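PDB 5IM3: ribonucleoside-diphosphate reductase from Pseudomonas aeruginosa, which probably supplies the precursors of DNA synthesis by reducing ribonucleoside diphosphates to deoxyribonucleotides, and binds dATP as an allosteric nucleotide. Local coordinates for residues L176-D180 with E216-V222; I168-E174 with A245-E249; T788-L792 with V804-L809. All coordinates share one frame; numbering follows the deposited sequence.

Contact 1. Residues L176-D180 with E216-V222; sequences LAEVD and EPNYSYV
The irregular segment 176-180 runs beside the turn 216-219 and the first turn of the helix that follows, with the CA atoms of Leu-176 and Asn-218 6.5 Å apart and those of Val-179 and Tyr-219 6.7 Å apart. Val-179 sits over one face of the Tyr-219 ring: its CG1 is 4.0 Å from the centroid and only 9° off the ring normal, a CH-pi contact. At the far end of the same ring, OH accepts a hydrogen bond from Asp-180 N (3.0 Å), so backbone and side chain of the loop together fix the tyrosine. Ile-184 of helix 181-190 also touches the Tyr-219 side chain.

Both segments belong to the second ATP cone, a helical bundle with a short beta hairpin, and the contact joins the loop between helices 162-173 and 181-190 to the start of helix 219-239. Asp-180 is the N-cap of helix 181-190, its OD1 accepting from Leu-183 N. In segment 216-222 a type I turn from Glu-216 to Tyr-219 leads into the helix; Glu-216 OE2 takes a weak capping bond from Asn-218 N, while OE1 forms a salt bridge with Lys-814. Asn-218 ND2 gives a weak hydrogen bond to Ala-177 O (3.4 Å). In Leu-176, CG anti to the carbonyl carbon (chi1 -62°), together with an extended chi2, brings CD1 against Val-222 CG2, a tight 3.5 Å, and to 3.7 Å from Tyr-221 CB.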
loop_
_atom_site.group_PDB
_atom_site.type_symbol
_atom_site.label_atom_id
_atom_site.label_comp_id
_atom_site.label_asym_id
_atom_site.label_seq_id
_atom_site.Cartn_x
_atom_site.Cartn_y
_atom_site.Cartn_z
ATOM N N LEU A 176 7.329 -57.399 10.449
ATOM C CA LEU A 176 7.607 -56.084 9.890
ATOM C C LEU A 176 8.938 -56.105 9.156
ATOM O O LEU A 176 9.880 -56.782 9.577
ATOM C CB LEU A 176 7.625 -55.011 10.988
ATOM C CG LEU A 176 6.306 -54.826 11.737
ATOM C CD1 LEU A 176 6.464 -53.824 12.870
ATOM C CD2 LEU A 176 5.200 -54.389 10.786
ATOM N N ALA A 177 9.007 -55.362 8.056
ATOM C CA ALA A 177 10.182 -55.334 7.198
ATOM C C ALA A 177 11.085 -54.160 7.555
ATOM O O ALA A 177 10.633 -53.134 8.067
ATOM C CB ALA A 177 9.773 -55.241 5.727
ATOM N N GLU A 178 12.376 -54.324 7.267
ATOM C CA GLU A 178 13.372 -53.274 7.488
ATOM C C GLU A 178 13.365 -52.784 8.935
ATOM O O GLU A 178 13.625 -51.611 9.209
ATOM C CB GLU A 178 13.160 -52.104 6.523
ATOM C CG GLU A 178 13.572 -52.400 5.088
ATOM C CD GLU A 178 15.077 -52.539 4.932
ATOM O OE1 GLU A 178 15.816 -51.950 5.750
ATOM O OE2 GLU A 178 15.525 -53.239 3.995
ATOM N N VAL A 179 13.070 -53.680 9.874
ATOM C CA VAL A 179 13.158 -53.388 11.299
ATOM C C VAL A 179 14.208 -54.301 11.909
ATOM O O VAL A 179 14.264 -55.496 11.597
ATOM C CB VAL A 179 11.800 -53.559 12.013
ATOM C CG1 VAL A 179 10.808 -52.512 11.521
ATOM C CG2 VAL A 179 11.256 -54.967 11.805
ATOM N N ASP A 180 15.041 -53.736 12.780
ATOM C CA ASP A 180 16.192 -54.436 13.345
ATOM C C ASP A 180 16.036 -54.481 14.862
ATOM O O ASP A 180 16.275 -53.482 15.549
ATOM C CB ASP A 180 17.490 -53.745 12.938
ATOM C CG ASP A 180 18.711 -54.600 13.203
ATOM O OD1 ASP A 180 18.633 -55.501 14.065
ATOM O OD2 ASP A 180 19.751 -54.368 12.550
ATOM N N GLU A 216 12.283 -45.319 8.743
ATOM C CA GLU A 216 11.477 -46.485 8.398
ATOM C C GLU A 216 10.151 -46.434 9.150
ATOM O O GLU A 216 10.120 -46.645 10.370
ATOM C CB GLU A 216 12.232 -47.775 8.718
ATOM C CG GLU A 216 11.388 -49.039 8.602
ATOM C CD GLU A 216 10.761 -49.194 7.233
ATOM O OE1 GLU A 216 11.389 -48.751 6.251
ATOM O OE2 GLU A 216 9.642 -49.744 7.141
ATOM N N PRO A 217 9.033 -46.175 8.463
ATOM C CA PRO A 217 7.770 -45.969 9.189
ATOM C C PRO A 217 7.324 -47.177 9.993
ATOM O O PRO A 217 6.658 -47.009 11.022
ATOM C CB PRO A 217 6.776 -45.634 8.068
ATOM C CG PRO A 217 7.346 -46.267 6.854
ATOM C CD PRO A 217 8.836 -46.148 7.003
ATOM N N ASN A 218 7.678 -48.392 9.568
ATOM C CA ASN A 218 7.216 -49.585 10.268
ATOM C C ASN A 218 7.628 -49.596 11.733
ATOM O O ASN A 218 7.047 -50.353 12.520
ATOM C CB ASN A 218 7.735 -50.843 9.572
ATOM C CG ASN A 218 6.961 -51.170 8.311
ATOM O OD1 ASN A 218 5.753 -50.947 8.238
ATOM N ND2 ASN A 218 7.651 -51.699 7.311
ATOM N N TYR A 219 8.603 -48.777 12.125
ATOM C CA TYR A 219 8.940 -48.664 13.539
ATOM C C TYR A 219 7.804 -48.070 14.358
ATOM O O TYR A 219 7.771 -48.265 15.577
ATOM C CB TYR A 219 10.203 -47.826 13.717
ATOM C CG TYR A 219 11.462 -48.591 13.398
ATOM C CD1 TYR A 219 11.944 -49.559 14.265
ATOM C CD2 TYR A 219 12.163 -48.356 12.227
ATOM C CE1 TYR A 219 13.092 -50.267 13.973
ATOM C CE2 TYR A 219 13.312 -49.059 11.930
ATOM C CZ TYR A 219 13.771 -50.013 12.809
ATOM O OH TYR A 219 14.910 -50.722 12.527
ATOM N N SER A 220 6.879 -47.346 13.723
ATOM C CA SER A 220 5.705 -46.868 14.443
ATOM C C SER A 220 4.938 -48.030 15.059
ATOM O O SER A 220 4.515 -47.961 16.219
ATOM C CB SER A 220 4.804 -46.060 13.508
ATOM O OG SER A 220 3.594 -45.696 14.153
ATOM N N TYR A 221 4.752 -49.111 14.299
ATOM C CA TYR A 221 4.134 -50.307 14.863
ATOM C C TYR A 221 4.990 -50.879 15.983
ATOM O O TYR A 221 4.470 -51.288 17.027
ATOM C CB TYR A 221 3.914 -51.355 13.774
ATOM C CG TYR A 221 3.089 -50.879 12.600
ATOM C CD1 TYR A 221 1.716 -50.698 12.717
ATOM C CD2 TYR A 221 3.681 -50.624 11.371
ATOM C CE1 TYR A 221 0.958 -50.267 11.644
ATOM C CE2 TYR A 221 2.932 -50.193 10.293
ATOM C CZ TYR A 221 1.572 -50.017 10.435
ATOM O OH TYR A 221 0.827 -49.589 9.362
ATOM N N VAL A 222 6.311 -50.910 15.785
ATOM C CA VAL A 222 7.211 -51.414 16.819
ATOM C C VAL A 222 7.111 -50.555 18.069
ATOM O O VAL A 222 7.119 -51.065 19.195
ATOM C CB VAL A 222 8.659 -51.464 16.291
ATOM C CG1 VAL A 222 9.600 -52.004 17.362
ATOM C CG2 VAL A 222 8.743 -52.305 15.021
#

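Contact 2. Residues I168-E174 with A245-E249; sequences IISEACE and ATHHE
Glu-171 leaves its helix with CG anti to the carbonyl carbon (chi1 -65°) and continues fully extended, which carries its carboxylate across to His-247 and His-248; His-248, also with CG anti to the carbonyl carbon, swings its ring back to meet it. The bond that results, from His-248 ND1 to Glu-171 OE2, is 3.0 Å long with an angle of 151° at the hydrogen. The oxygen lies near the imidazole plane, yet the donor stands above the carboxylate plane, and the two flat groups are turned 75° against each other. The second oxygen, Glu-171 OE1, faces the backbone and accepts two weak hydrogen bonds, from His-247 N at 3.4 Å and from His-248 N at 3.5 Å. One good and two weak N-H bonds thus reach this carboxylate and probably limit its rotation.

Glu-174, also extended, and His-248 approach each other from opposite directions, the carboxylate reaching the ring edge, where Glu-174 OE1 is 3.1 Å from His-248 CE1; this oxygen is buried by the contact and has no hydrogen-bonding partner. Two carboxylates so near would probably favour a protonated imidazole. One face of the ring is covered by the neighbouring His-247, whose own NE2 bonds to His-289 O. One turn earlier in the helix, Ile-168 CG2 touches Thr-246 CG2 at 4.1 Å, their side chains crossing at about a right angle. With its histidine-carboxylate hydrogen bond at the centre, this surface contact ties helix 162-173 of the second ATP cone to the loop joining helices 219-239 and 250-267.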
loop_
_atom_site.group_PDB
_atom_site.type_symbol
_atom_site.label_atom_id
_atom_site.label_comp_id
_atom_site.label_asym_id
_atom_site.label_seq_id
_atom_site.Cartn_x
_atom_site.Cartn_y
_atom_site.Cartn_z
ATOM N N ILE A 168 10.269 -59.322 24.203
ATOM C CA ILE A 168 9.299 -58.289 23.854
ATOM C C ILE A 168 9.720 -57.558 22.584
ATOM O O ILE A 168 8.874 -57.174 21.768
ATOM C CB ILE A 168 9.095 -57.314 25.031
ATOM C CG1 ILE A 168 10.411 -56.639 25.424
ATOM C CG2 ILE A 168 8.496 -58.045 26.227
ATOM C CD1 ILE A 168 10.244 -55.533 26.447
ATOM N N ILE A 169 11.026 -57.353 22.388
ATOM C CA ILE A 169 11.462 -56.621 21.203
ATOM C C ILE A 169 11.347 -57.499 19.965
ATOM O O ILE A 169 11.130 -56.994 18.857
ATOM C CB ILE A 169 12.895 -56.078 21.381
ATOM C CG1 ILE A 169 13.923 -57.207 21.330
ATOM C CG2 ILE A 169 13.022 -55.307 22.685
ATOM C CD1 ILE A 169 14.644 -57.308 19.997
ATOM N N SER A 170 11.478 -58.818 20.122
ATOM C CA SER A 170 11.314 -59.715 18.984
ATOM C C SER A 170 9.845 -59.833 18.598
ATOM O O SER A 170 9.489 -59.717 17.420
ATOM C CB SER A 170 11.899 -61.090 19.304
ATOM O OG SER A 170 11.787 -61.955 18.188
ATOM N N GLU A 171 8.975 -60.065 19.582
ATOM C CA GLU A 171 7.543 -60.064 19.315
ATOM C C GLU A 171 7.062 -58.710 18.809
ATOM O O GLU A 171 5.994 -58.635 18.192
ATOM C CB GLU A 171 6.775 -60.469 20.577
ATOM C CG GLU A 171 7.043 -61.907 21.029
ATOM C CD GLU A 171 6.228 -62.319 22.247
ATOM O OE1 GLU A 171 5.624 -61.437 22.895
ATOM O OE2 GLU A 171 6.192 -63.532 22.552
ATOM N N ALA A 172 7.828 -57.640 19.048
ATOM C CA ALA A 172 7.459 -56.320 18.548
ATOM C C ALA A 172 7.866 -56.133 17.090
ATOM O O ALA A 172 7.109 -55.552 16.304
ATOM C CB ALA A 172 8.095 -55.234 19.415
ATOM N N CYS A 173 9.056 -56.606 16.713
ATOM C CA CYS A 173 9.507 -56.545 15.327
ATOM C C CYS A 173 8.894 -57.637 14.463
ATOM O O CYS A 173 9.230 -57.732 13.278
ATOM C CB CYS A 173 11.034 -56.646 15.263
ATOM S SG CYS A 173 11.909 -55.196 15.893
ATOM N N GLU A 174 8.009 -58.454 15.027
ATOM C CA GLU A 174 7.435 -59.576 14.302
ATOM C C GLU A 174 6.608 -59.095 13.115
ATOM O O GLU A 174 5.777 -58.191 13.245
ATOM C CB GLU A 174 6.574 -60.404 15.254
ATOM C CG GLU A 174 5.931 -61.626 14.630
ATOM C CD GLU A 174 5.106 -62.407 15.631
ATOM O OE1 GLU A 174 4.935 -61.915 16.767
ATOM O OE2 GLU A 174 4.631 -63.510 15.286
ATOM N N ALA A 245 3.260 -59.270 31.859
ATOM C CA ALA A 245 2.917 -60.201 30.792
ATOM C C ALA A 245 3.499 -59.711 29.473
ATOM O O ALA A 245 3.719 -58.511 29.283
ATOM C CB ALA A 245 1.397 -60.369 30.671
ATOM N N THR A 246 3.746 -60.660 28.567
ATOM C CA THR A 246 4.201 -60.381 27.214
ATOM C C THR A 246 3.019 -60.453 26.250
ATOM O O THR A 246 1.883 -60.731 26.637
ATOM C CB THR A 246 5.301 -61.362 26.796
ATOM O OG1 THR A 246 4.788 -62.700 26.816
ATOM C CG2 THR A 246 6.499 -61.267 27.731
ATOM N N HIS A 247 3.294 -60.210 24.968
ATOM C CA HIS A 247 2.237 -60.176 23.964
ATOM C C HIS A 247 1.585 -61.542 23.784
ATOM O O HIS A 247 0.411 -61.718 24.122
ATOM C CB HIS A 247 2.775 -59.678 22.623
ATOM C CG HIS A 247 1.775 -59.758 21.512
ATOM N ND1 HIS A 247 1.941 -60.582 20.419
ATOM C CD2 HIS A 247 0.585 -59.135 21.337
ATOM C CE1 HIS A 247 0.904 -60.456 19.613
ATOM N NE2 HIS A 247 0.065 -59.584 20.146
ATOM N N HIS A 248 2.322 -62.517 23.244
ATOM C CA HIS A 248 1.733 -63.832 23.006
ATOM C C HIS A 248 1.199 -64.464 24.284
ATOM O O HIS A 248 0.387 -65.392 24.212
ATOM C CB HIS A 248 2.755 -64.757 22.346
ATOM C CG HIS A 248 2.989 -64.453 20.898
ATOM N ND1 HIS A 248 4.071 -63.723 20.457
ATOM C CD2 HIS A 248 2.272 -64.768 19.794
ATOM C CE1 HIS A 248 4.015 -63.608 19.142
ATOM N NE2 HIS A 248 2.933 -64.234 18.715
ATOM N N GLU A 249 1.635 -63.983 25.449
ATOM C CA GLU A 249 1.028 -64.399 26.705
ATOM C C GLU A 249 -0.413 -63.918 26.826
ATOM O O GLU A 249 -1.170 -64.461 27.640
ATOM C CB GLU A 249 1.865 -63.874 27.871
ATOM C CG GLU A 249 1.795 -64.716 29.130
ATOM C CD GLU A 249 2.789 -64.257 30.182
ATOM O OE1 GLU A 249 2.435 -64.254 31.380
ATOM O OE2 GLU A 249 3.922 -63.887 29.806
#

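Contact 3. Residues T788-L792 with V804-L809; sequences TYQNL and VINPYL
The amides of Asn-791 and Asn-806 lie side by side, pointing the same way with their planes 40° apart, and are linked by a nearly straight hydrogen bond from Asn-806 ND2 to Asn-791 OD1 (3.3 Å, 174° at the hydrogen). The acceptor lies in the amide plane of Asn-806, whereas the donor stands above the carbonyl plane of Asn-791. At the edge of the Tyr-808 ring, in its plane, is Asn-806 OD1, which accepts from Tyr-808 N (2.8 Å) and, weakly, from Leu-809 N. Both ends of the Asn-806 amide are therefore engaged, fixing its orientation; Asn-791 ND2 is held in turn by Tyr-848 O and Gly-832 O.

The backbones pair as well. Asn-806 N donates to Asn-791 O at 2.8 Å, and next to this bond Leu-792 and Ile-805 form an antiparallel non-hydrogen-bonded pair. On the side of the sheet that these two residues share, Leu-792 CD1 packs 3.9 Å from Ile-805 CG1. Here, within the barrel domain, the end of a two-stranded antiparallel hairpin passes directly into helix 807-815, with Asn-806 as the N-cap of that helix.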
loop_
_atom_site.group_PDB
_atom_site.type_symbol
_atom_site.label_atom_id
_atom_site.label_comp_id
_atom_site.label_asym_id
_atom_site.label_seq_id
_atom_site.Cartn_x
_atom_site.Cartn_y
_atom_site.Cartn_z
ATOM N N THR A 788 -4.001 -35.303 1.466
ATOM C CA THR A 788 -2.947 -35.111 2.453
ATOM C C THR A 788 -2.615 -33.632 2.580
ATOM O O THR A 788 -2.300 -32.969 1.588
ATOM C CB THR A 788 -1.701 -35.905 2.047
ATOM O OG1 THR A 788 -2.041 -37.289 1.913
ATOM C CG2 THR A 788 -0.592 -35.755 3.087
ATOM N N TYR A 789 -2.699 -33.110 3.805
ATOM C CA TYR A 789 -2.378 -31.704 4.022
ATOM C C TYR A 789 -0.880 -31.453 3.870
ATOM O O TYR A 789 -0.470 -30.421 3.326
ATOM C CB TYR A 789 -2.868 -31.254 5.399
ATOM C CG TYR A 789 -2.783 -29.760 5.604
ATOM C CD1 TYR A 789 -3.699 -28.905 5.003
ATOM C CD2 TYR A 789 -1.787 -29.202 6.393
ATOM C CE1 TYR A 789 -3.628 -27.538 5.183
ATOM C CE2 TYR A 789 -1.707 -27.834 6.581
ATOM C CZ TYR A 789 -2.632 -27.007 5.972
ATOM O OH TYR A 789 -2.563 -25.643 6.147
ATOM N N GLN A 790 -0.049 -32.382 4.338
ATOM C CA GLN A 790 1.387 -32.301 4.108
ATOM C C GLN A 790 1.999 -33.673 4.352
ATOM O O GLN A 790 1.656 -34.349 5.324
ATOM C CB GLN A 790 2.044 -31.249 5.006
ATOM C CG GLN A 790 1.678 -31.364 6.471
ATOM C CD GLN A 790 2.246 -30.230 7.301
ATOM O OE1 GLN A 790 3.064 -29.441 6.822
ATOM N NE2 GLN A 790 1.811 -30.138 8.553
ATOM N N ASN A 791 2.904 -34.075 3.457
ATOM C CA ASN A 791 3.559 -35.376 3.547
ATOM C C ASN A 791 4.539 -35.472 4.708
ATOM O O ASN A 791 5.102 -36.547 4.927
ATOM C CB ASN A 791 4.289 -35.680 2.238
ATOM C CG ASN A 791 3.350 -35.747 1.049
ATOM O OD1 ASN A 791 2.301 -36.390 1.107
ATOM N ND2 ASN A 791 3.718 -35.073 -0.036
ATOM N N LEU A 792 4.751 -34.390 5.454
ATOM C CA LEU A 792 5.698 -34.384 6.557
ATOM C C LEU A 792 5.206 -33.416 7.623
ATOM O O LEU A 792 4.749 -32.317 7.303
ATOM C CB LEU A 792 7.096 -33.986 6.066
ATOM C CG LEU A 792 8.257 -33.923 7.061
ATOM C CD1 LEU A 792 9.569 -34.195 6.331
ATOM C CD2 LEU A 792 8.322 -32.571 7.761
ATOM N N VAL A 804 7.623 -37.033 11.136
ATOM C CA VAL A 804 6.841 -38.151 10.627
ATOM C C VAL A 804 6.575 -37.906 9.150
ATOM O O VAL A 804 6.077 -36.840 8.773
ATOM C CB VAL A 804 5.518 -38.324 11.396
ATOM C CG1 VAL A 804 4.687 -39.462 10.803
ATOM C CG2 VAL A 804 5.798 -38.574 12.871
ATOM N N ILE A 805 6.900 -38.893 8.321
ATOM C CA ILE A 805 6.806 -38.777 6.871
ATOM C C ILE A 805 5.773 -39.774 6.368
ATOM O O ILE A 805 5.746 -40.929 6.807
ATOM C CB ILE A 805 8.176 -39.019 6.204
ATOM C CG1 ILE A 805 9.210 -38.040 6.768
ATOM C CG2 ILE A 805 8.073 -38.890 4.682
ATOM C CD1 ILE A 805 10.616 -38.245 6.239
ATOM N N ASN A 806 4.923 -39.316 5.442
ATOM C CA ASN A 806 3.902 -40.124 4.782
ATOM C C ASN A 806 4.413 -41.544 4.551
ATOM O O ASN A 806 5.333 -41.746 3.747
ATOM C CB ASN A 806 3.503 -39.470 3.457
ATOM C CG ASN A 806 2.404 -40.224 2.729
ATOM O OD1 ASN A 806 2.184 -41.415 2.955
ATOM N ND2 ASN A 806 1.712 -39.527 1.836
ATOM N N PRO A 807 3.853 -42.549 5.235
ATOM C CA PRO A 807 4.354 -43.922 5.049
ATOM C C PRO A 807 4.222 -44.433 3.626
ATOM O O PRO A 807 5.033 -45.269 3.201
ATOM C CB PRO A 807 3.493 -44.743 6.022
ATOM C CG PRO A 807 3.003 -43.762 7.024
ATOM C CD PRO A 807 2.822 -42.479 6.280
ATOM N N TYR A 808 3.226 -43.966 2.873
ATOM C CA TYR A 808 3.072 -44.417 1.494
ATOM C C TYR A 808 4.135 -43.795 0.594
ATOM O O TYR A 808 4.642 -44.452 -0.324
ATOM C CB TYR A 808 1.668 -44.083 0.988
ATOM C CG TYR A 808 0.566 -44.820 1.720
ATOM C CD1 TYR A 808 0.062 -44.337 2.921
ATOM C CD2 TYR A 808 0.029 -45.995 1.211
ATOM C CE1 TYR A 808 -0.944 -45.003 3.594
ATOM C CE2 TYR A 808 -0.976 -46.668 1.878
ATOM C CZ TYR A 808 -1.460 -46.168 3.069
ATOM O OH TYR A 808 -2.464 -46.831 3.737
ATOM N N LEU A 809 4.490 -42.533 0.851
ATOM C CA LEU A 809 5.521 -41.873 0.053
ATOM C C LEU A 809 6.858 -42.586 0.190
ATOM O O LEU A 809 7.533 -42.868 -0.808
ATOM C CB LEU A 809 5.650 -40.409 0.474
ATOM C CG LEU A 809 6.838 -39.651 -0.134
ATOM C CD1 LEU A 809 6.773 -39.673 -1.650
ATOM C CD2 LEU A 809 6.874 -38.225 0.385
#

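Contacts 1 and 2 share helical elements of the second ATP cone: helix 162-173 enters contact 2 and leads to the loop of contact 1, whose loop closure is nested inside that of contact 2. They touch where Val-179 and Val-222 pack on Ala-172 and Cys-173. Contact 3 is buried in the barrel domain, about 28 Å from contact 2 between centres, but it meets contact 1 through Pro-217 and Pro-807, at a junction of the two domains that the Glu-216 to Lys-814 salt bridge also spans. Carboxylates and imidazole dominate the surface contact 2, contact 1, partly buried, mixes apolar packing with capping, and contact 3 relies on neutral amides and strand pairing.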